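Nigerythrin (Desulfovibrio vulgaris subsp. vulgaris, PDB 1YUZ) shows NADH peroxidase activity in vitro and carries a diiron centre and a rubredoxin-like iron centre in each subunit of its homodimer. Local coordinates at residues B[46-57]-B[99-110]. Residues are numbered along the deposited sequence; the frame is centred on the assembly and turned at random.
Sequences KYTAFAKAAREQ and PSAYSCDLNLIS
Phe50 lies flat against the side chain of Asn107. Ring and amide planes are stacked, 6° apart. Asn107 CB sits over the middle of the ring, 3.5 Å from its centroid, in a CH-pi contact. Asn107 OD1 reaches over the same face, 3.4 Å from Phe50 CE2. Lys46 CG packs on the opposite face, offset toward the rim, so the ring is sandwiched. Ser110 OG meets the ring edge in its plane. With chi1 at -170°, the Lys46 chain sets out over the ring, and its bend at chi3 brings NZ to Ser110 OG, to which it donates at 3.2 Å.

Two bonds to the Tyr102 backbone, one of them weak, and a water fix the rotation of the Asn107 amide. Its OD1 accepts from Tyr102 N at 2.9 Å, in the carbonyl plane and on a lone pair. Its ND2 gives the weak bond to Tyr102 O and donates to the water, which in turn donates to Phe50 O.

One turn further along helix 29-56, Ala53 CB presses on Ala101 CB at 3.5 Å, closer than usual for two carbons. Pro99 CG rests on Lys46 CA. At the end of helix 29-56, the extended Gln57 uses both ends of its amide. OE1 accepts from Cys104 N at 2.9 Å, in the first turn of helix 104-132. NE2 donates to Tyr102 O at 3.0 Å, from above that carbonyl plane, so Tyr102 O receives both side-chain amides.

The two helix segments run nearly antiparallel, at 157°. The contact packs the end of helix 29-56 against the start of helix 104-132 and the loop before it. These are the first and third helices of the ferritin-like four-helix bundle, which holds the diiron site.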
loop_
_atom_site.group_PDB
_atom_site.type_symbol
_atom_site.label_atom_id
_atom_site.label_comp_id
_atom_site.label_asym_id
_atom_site.label_seq_id
_atom_site.Cartn_x
_atom_site.Cartn_y
_atom_site.Cartn_z
ATOM N N LYS B 46 -1.269 8.543 -16.279
ATOM C CA LYS B 46 -1.121 7.129 -15.975
ATOM C C LYS B 46 -2.431 6.503 -15.504
ATOM O O LYS B 46 -2.842 5.456 -16.001
ATOM C CB LYS B 46 -0.043 6.924 -14.909
ATOM C CG LYS B 46 0.316 5.465 -14.720
ATOM C CD LYS B 46 1.501 5.268 -13.796
ATOM C CE LYS B 46 1.132 5.500 -12.347
ATOM N NZ LYS B 46 2.252 5.089 -11.450
ATOM N N TYR B 47 -3.092 7.147 -14.550
ATOM C CA TYR B 47 -4.343 6.628 -14.019
ATOM C C TYR B 47 -5.446 6.615 -15.057
ATOM O O TYR B 47 -6.312 5.739 -15.043
ATOM C CB TYR B 47 -4.757 7.447 -12.804
ATOM C CG TYR B 47 -3.795 7.291 -11.650
ATOM C CD1 TYR B 47 -3.821 8.172 -10.573
ATOM C CD2 TYR B 47 -2.855 6.253 -11.633
ATOM C CE1 TYR B 47 -2.939 8.027 -9.508
ATOM C CE2 TYR B 47 -1.968 6.099 -10.572
ATOM C CZ TYR B 47 -2.018 6.990 -9.516
ATOM O OH TYR B 47 -1.147 6.848 -8.463
ATOM N N THR B 48 -5.415 7.586 -15.959
ATOM C CA THR B 48 -6.405 7.653 -17.020
ATOM C C THR B 48 -6.198 6.454 -17.948
ATOM O O THR B 48 -7.159 5.808 -18.369
ATOM C CB THR B 48 -6.269 8.971 -17.795
ATOM O OG1 THR B 48 -6.582 10.057 -16.915
ATOM C CG2 THR B 48 -7.216 9.004 -18.991
ATOM N N ALA B 49 -4.940 6.144 -18.250
ATOM C CA ALA B 49 -4.646 4.998 -19.103
ATOM C C ALA B 49 -5.014 3.709 -18.358
ATOM O O ALA B 49 -5.573 2.780 -18.942
ATOM C CB ALA B 49 -3.173 4.989 -19.485
ATOM N N PHE B 50 -4.698 3.654 -17.067
ATOM C CA PHE B 50 -5.017 2.475 -16.264
ATOM C C PHE B 50 -6.529 2.238 -16.214
ATOM O O PHE B 50 -6.988 1.097 -16.247
ATOM C CB PHE B 50 -4.490 2.640 -14.836
ATOM C CG PHE B 50 -2.995 2.486 -14.702
ATOM C CD1 PHE B 50 -2.395 2.630 -13.457
ATOM C CD2 PHE B 50 -2.190 2.177 -15.798
ATOM C CE1 PHE B 50 -1.022 2.467 -13.297
ATOM C CE2 PHE B 50 -0.810 2.012 -15.642
ATOM C CZ PHE B 50 -0.229 2.158 -14.390
ATOM N N ALA B 51 -7.302 3.318 -16.129
ATOM C CA ALA B 51 -8.758 3.208 -16.078
ATOM C C ALA B 51 -9.299 2.620 -17.373
ATOM O O ALA B 51 -10.138 1.721 -17.358
ATOM C CB ALA B 51 -9.379 4.574 -15.834
ATOM N N LYS B 52 -8.811 3.128 -18.497
ATOM C CA LYS B 52 -9.265 2.644 -19.791
ATOM C C LYS B 52 -8.943 1.161 -19.938
ATOM O O LYS B 52 -9.766 0.384 -20.424
ATOM C CB LYS B 52 -8.600 3.450 -20.906
ATOM C CG LYS B 52 -9.044 3.065 -22.308
ATOM C CD LYS B 52 -8.552 4.080 -23.327
ATOM C CE LYS B 52 -8.847 3.635 -24.750
ATOM N NZ LYS B 52 -8.051 2.433 -25.119
ATOM N N ALA B 53 -7.752 0.768 -19.503
ATOM C CA ALA B 53 -7.343 -0.630 -19.586
ATOM C C ALA B 53 -8.196 -1.499 -18.664
ATOM O O ALA B 53 -8.604 -2.597 -19.038
ATOM C CB ALA B 53 -5.868 -0.767 -19.223
ATOM N N ALA B 54 -8.470 -1.005 -17.459
ATOM C CA ALA B 54 -9.278 -1.753 -16.500
ATOM C C ALA B 54 -10.655 -2.066 -17.081
ATOM O O ALA B 54 -11.153 -3.183 -16.942
ATOM C CB ALA B 54 -9.422 -0.964 -15.203
ATOM N N ARG B 55 -11.270 -1.082 -17.728
ATOM C CA ARG B 55 -12.583 -1.296 -18.323
ATOM C C ARG B 55 -12.513 -2.360 -19.410
ATOM O O ARG B 55 -13.380 -3.230 -19.493
ATOM C CB ARG B 55 -13.137 0.014 -18.896
ATOM C CG ARG B 55 -13.637 0.966 -17.822
ATOM C CD ARG B 55 -14.190 2.264 -18.388
ATOM N NE ARG B 55 -14.651 3.145 -17.317
ATOM C CZ ARG B 55 -15.748 2.940 -16.593
ATOM N NH1 ARG B 55 -16.518 1.883 -16.822
ATOM N NH2 ARG B 55 -16.067 3.786 -15.624
ATOM N N GLU B 56 -11.482 -2.295 -20.244
ATOM C CA GLU B 56 -11.329 -3.273 -21.313
ATOM C C GLU B 56 -11.123 -4.663 -20.722
ATOM O O GLU B 56 -11.580 -5.661 -21.278
ATOM C CB GLU B 56 -10.126 -2.921 -22.188
ATOM C CG GLU B 56 -10.153 -1.520 -22.762
ATOM C CD GLU B 56 -8.908 -1.208 -23.566
ATOM O OE1 GLU B 56 -7.797 -1.449 -23.050
ATOM O OE2 GLU B 56 -9.038 -0.720 -24.708
ATOM N N GLN B 57 -10.440 -4.717 -19.583
ATOM C CA GLN B 57 -10.147 -5.988 -18.935
ATOM C C GLN B 57 -11.295 -6.527 -18.084
ATOM O O GLN B 57 -11.171 -7.582 -17.464
ATOM C CB GLN B 57 -8.878 -5.857 -18.092
ATOM C CG GLN B 57 -7.618 -5.669 -18.929
ATOM C CD GLN B 57 -6.366 -5.486 -18.086
ATOM O OE1 GLN B 57 -6.153 -6.203 -17.109
ATOM N NE2 GLN B 57 -5.524 -4.536 -18.474
ATOM N N PRO B 99 1.140 6.923 -20.891
ATOM C CA PRO B 99 2.033 5.770 -20.759
ATOM C C PRO B 99 1.249 4.501 -21.066
ATOM O O PRO B 99 0.035 4.548 -21.252
ATOM C CB PRO B 99 2.446 5.837 -19.298
ATOM C CG PRO B 99 1.159 6.262 -18.643
ATOM C CD PRO B 99 0.650 7.360 -19.569
ATOM N N SER B 100 1.945 3.372 -21.121
ATOM C CA SER B 100 1.288 2.097 -21.371
ATOM C C SER B 100 0.607 1.606 -20.104
ATOM O O SER B 100 1.048 1.896 -18.991
ATOM C CB SER B 100 2.302 1.038 -21.808
ATOM O OG SER B 100 2.568 1.109 -23.192
ATOM N N ALA B 101 -0.478 0.868 -20.291
ATOM C CA ALA B 101 -1.217 0.277 -19.186
ATOM C C ALA B 101 -1.029 -1.221 -19.371
ATOM O O ALA B 101 -1.154 -1.727 -20.483
ATOM C CB ALA B 101 -2.689 0.634 -19.282
ATOM N N TYR B 102 -0.713 -1.932 -18.296
ATOM C CA TYR B 102 -0.518 -3.370 -18.397
ATOM C C TYR B 102 -1.669 -4.094 -17.713
ATOM O O TYR B 102 -2.784 -3.579 -17.681
ATOM C CB TYR B 102 0.829 -3.751 -17.781
ATOM C CG TYR B 102 1.976 -2.990 -18.407
ATOM C CD1 TYR B 102 2.395 -1.767 -17.888
ATOM C CD2 TYR B 102 2.610 -3.468 -19.552
ATOM C CE1 TYR B 102 3.417 -1.038 -18.494
ATOM C CE2 TYR B 102 3.630 -2.747 -20.166
ATOM C CZ TYR B 102 4.027 -1.535 -19.631
ATOM O OH TYR B 102 5.032 -0.820 -20.238
ATOM N N SER B 103 -1.420 -5.288 -17.185
ATOM C CA SER B 103 -2.484 -6.018 -16.510
ATOM C C SER B 103 -2.967 -5.192 -15.329
ATOM O O SER B 103 -2.180 -4.509 -14.669
ATOM C CB SER B 103 -1.989 -7.384 -16.044
ATOM O OG SER B 103 -1.741 -8.213 -17.165
ATOM N N CYS B 104 -4.265 -5.261 -15.066
ATOM C CA CYS B 104 -4.871 -4.481 -14.001
ATOM C C CYS B 104 -4.196 -4.605 -12.643
ATOM O O CYS B 104 -3.980 -3.598 -11.966
ATOM C CB CYS B 104 -6.351 -4.836 -13.878
ATOM S SG CYS B 104 -7.278 -3.662 -12.888
ATOM N N ASP B 105 -3.861 -5.825 -12.237
ATOM C CA ASP B 105 -3.224 -6.007 -10.940
ATOM C C ASP B 105 -1.893 -5.271 -10.870
ATOM O O ASP B 105 -1.605 -4.599 -9.883
ATOM C CB ASP B 105 -3.065 -7.508 -10.610
ATOM C CG ASP B 105 -2.123 -8.242 -11.553
ATOM O OD1 ASP B 105 -2.135 -7.975 -12.775
ATOM O OD2 ASP B 105 -1.380 -9.124 -11.061
ATOM N N LEU B 106 -1.095 -5.362 -11.928
ATOM C CA LEU B 106 0.189 -4.675 -11.950
ATOM C C LEU B 106 0.003 -3.161 -11.994
ATOM O O LEU B 106 0.820 -2.416 -11.452
ATOM C CB LEU B 106 1.027 -5.150 -13.138
ATOM C CG LEU B 106 1.507 -6.599 -13.023
ATOM C CD1 LEU B 106 2.300 -6.970 -14.260
ATOM C CD2 LEU B 106 2.356 -6.767 -11.777
ATOM N N ASN B 107 -1.073 -2.699 -12.625
ATOM C CA ASN B 107 -1.325 -1.264 -12.677
ATOM C C ASN B 107 -1.664 -0.771 -11.273
ATOM O O ASN B 107 -1.245 0.314 -10.874
ATOM C CB ASN B 107 -2.467 -0.935 -13.639
ATOM C CG ASN B 107 -2.135 -1.280 -15.076
ATOM O OD1 ASN B 107 -0.967 -1.401 -15.441
ATOM N ND2 ASN B 107 -3.162 -1.424 -15.899
ATOM N N LEU B 108 -2.424 -1.567 -10.525
ATOM C CA LEU B 108 -2.768 -1.198 -9.158
ATOM C C LEU B 108 -1.496 -1.128 -8.317
ATOM O O LEU B 108 -1.360 -0.254 -7.471
ATOM C CB LEU B 108 -3.738 -2.213 -8.553
ATOM C CG LEU B 108 -5.190 -2.109 -9.022
ATOM C CD1 LEU B 108 -5.959 -3.340 -8.573
ATOM C CD2 LEU B 108 -5.825 -0.849 -8.462
ATOM N N ILE B 109 -0.564 -2.048 -8.551
ATOM C CA ILE B 109 0.697 -2.048 -7.813
ATOM C C ILE B 109 1.530 -0.825 -8.215
ATOM O O ILE B 109 2.126 -0.165 -7.365
ATOM C CB ILE B 109 1.499 -3.349 -8.073
ATOM C CG1 ILE B 109 0.776 -4.542 -7.432
ATOM C CG2 ILE B 109 2.920 -3.210 -7.536
ATOM C CD1 ILE B 109 0.676 -4.479 -5.908
ATOM N N SER B 110 1.567 -0.521 -9.509
ATOM C CA SER B 110 2.302 0.646 -9.985
ATOM C C SER B 110 1.704 1.889 -9.331
ATOM O O SER B 110 2.424 2.780 -8.880
ATOM C CB SER B 110 2.186 0.750 -11.506
ATOM O OG SER B 110 2.794 1.936 -11.987
HETATM O O HOH W 1 -5.898 -1.286 -15.265
#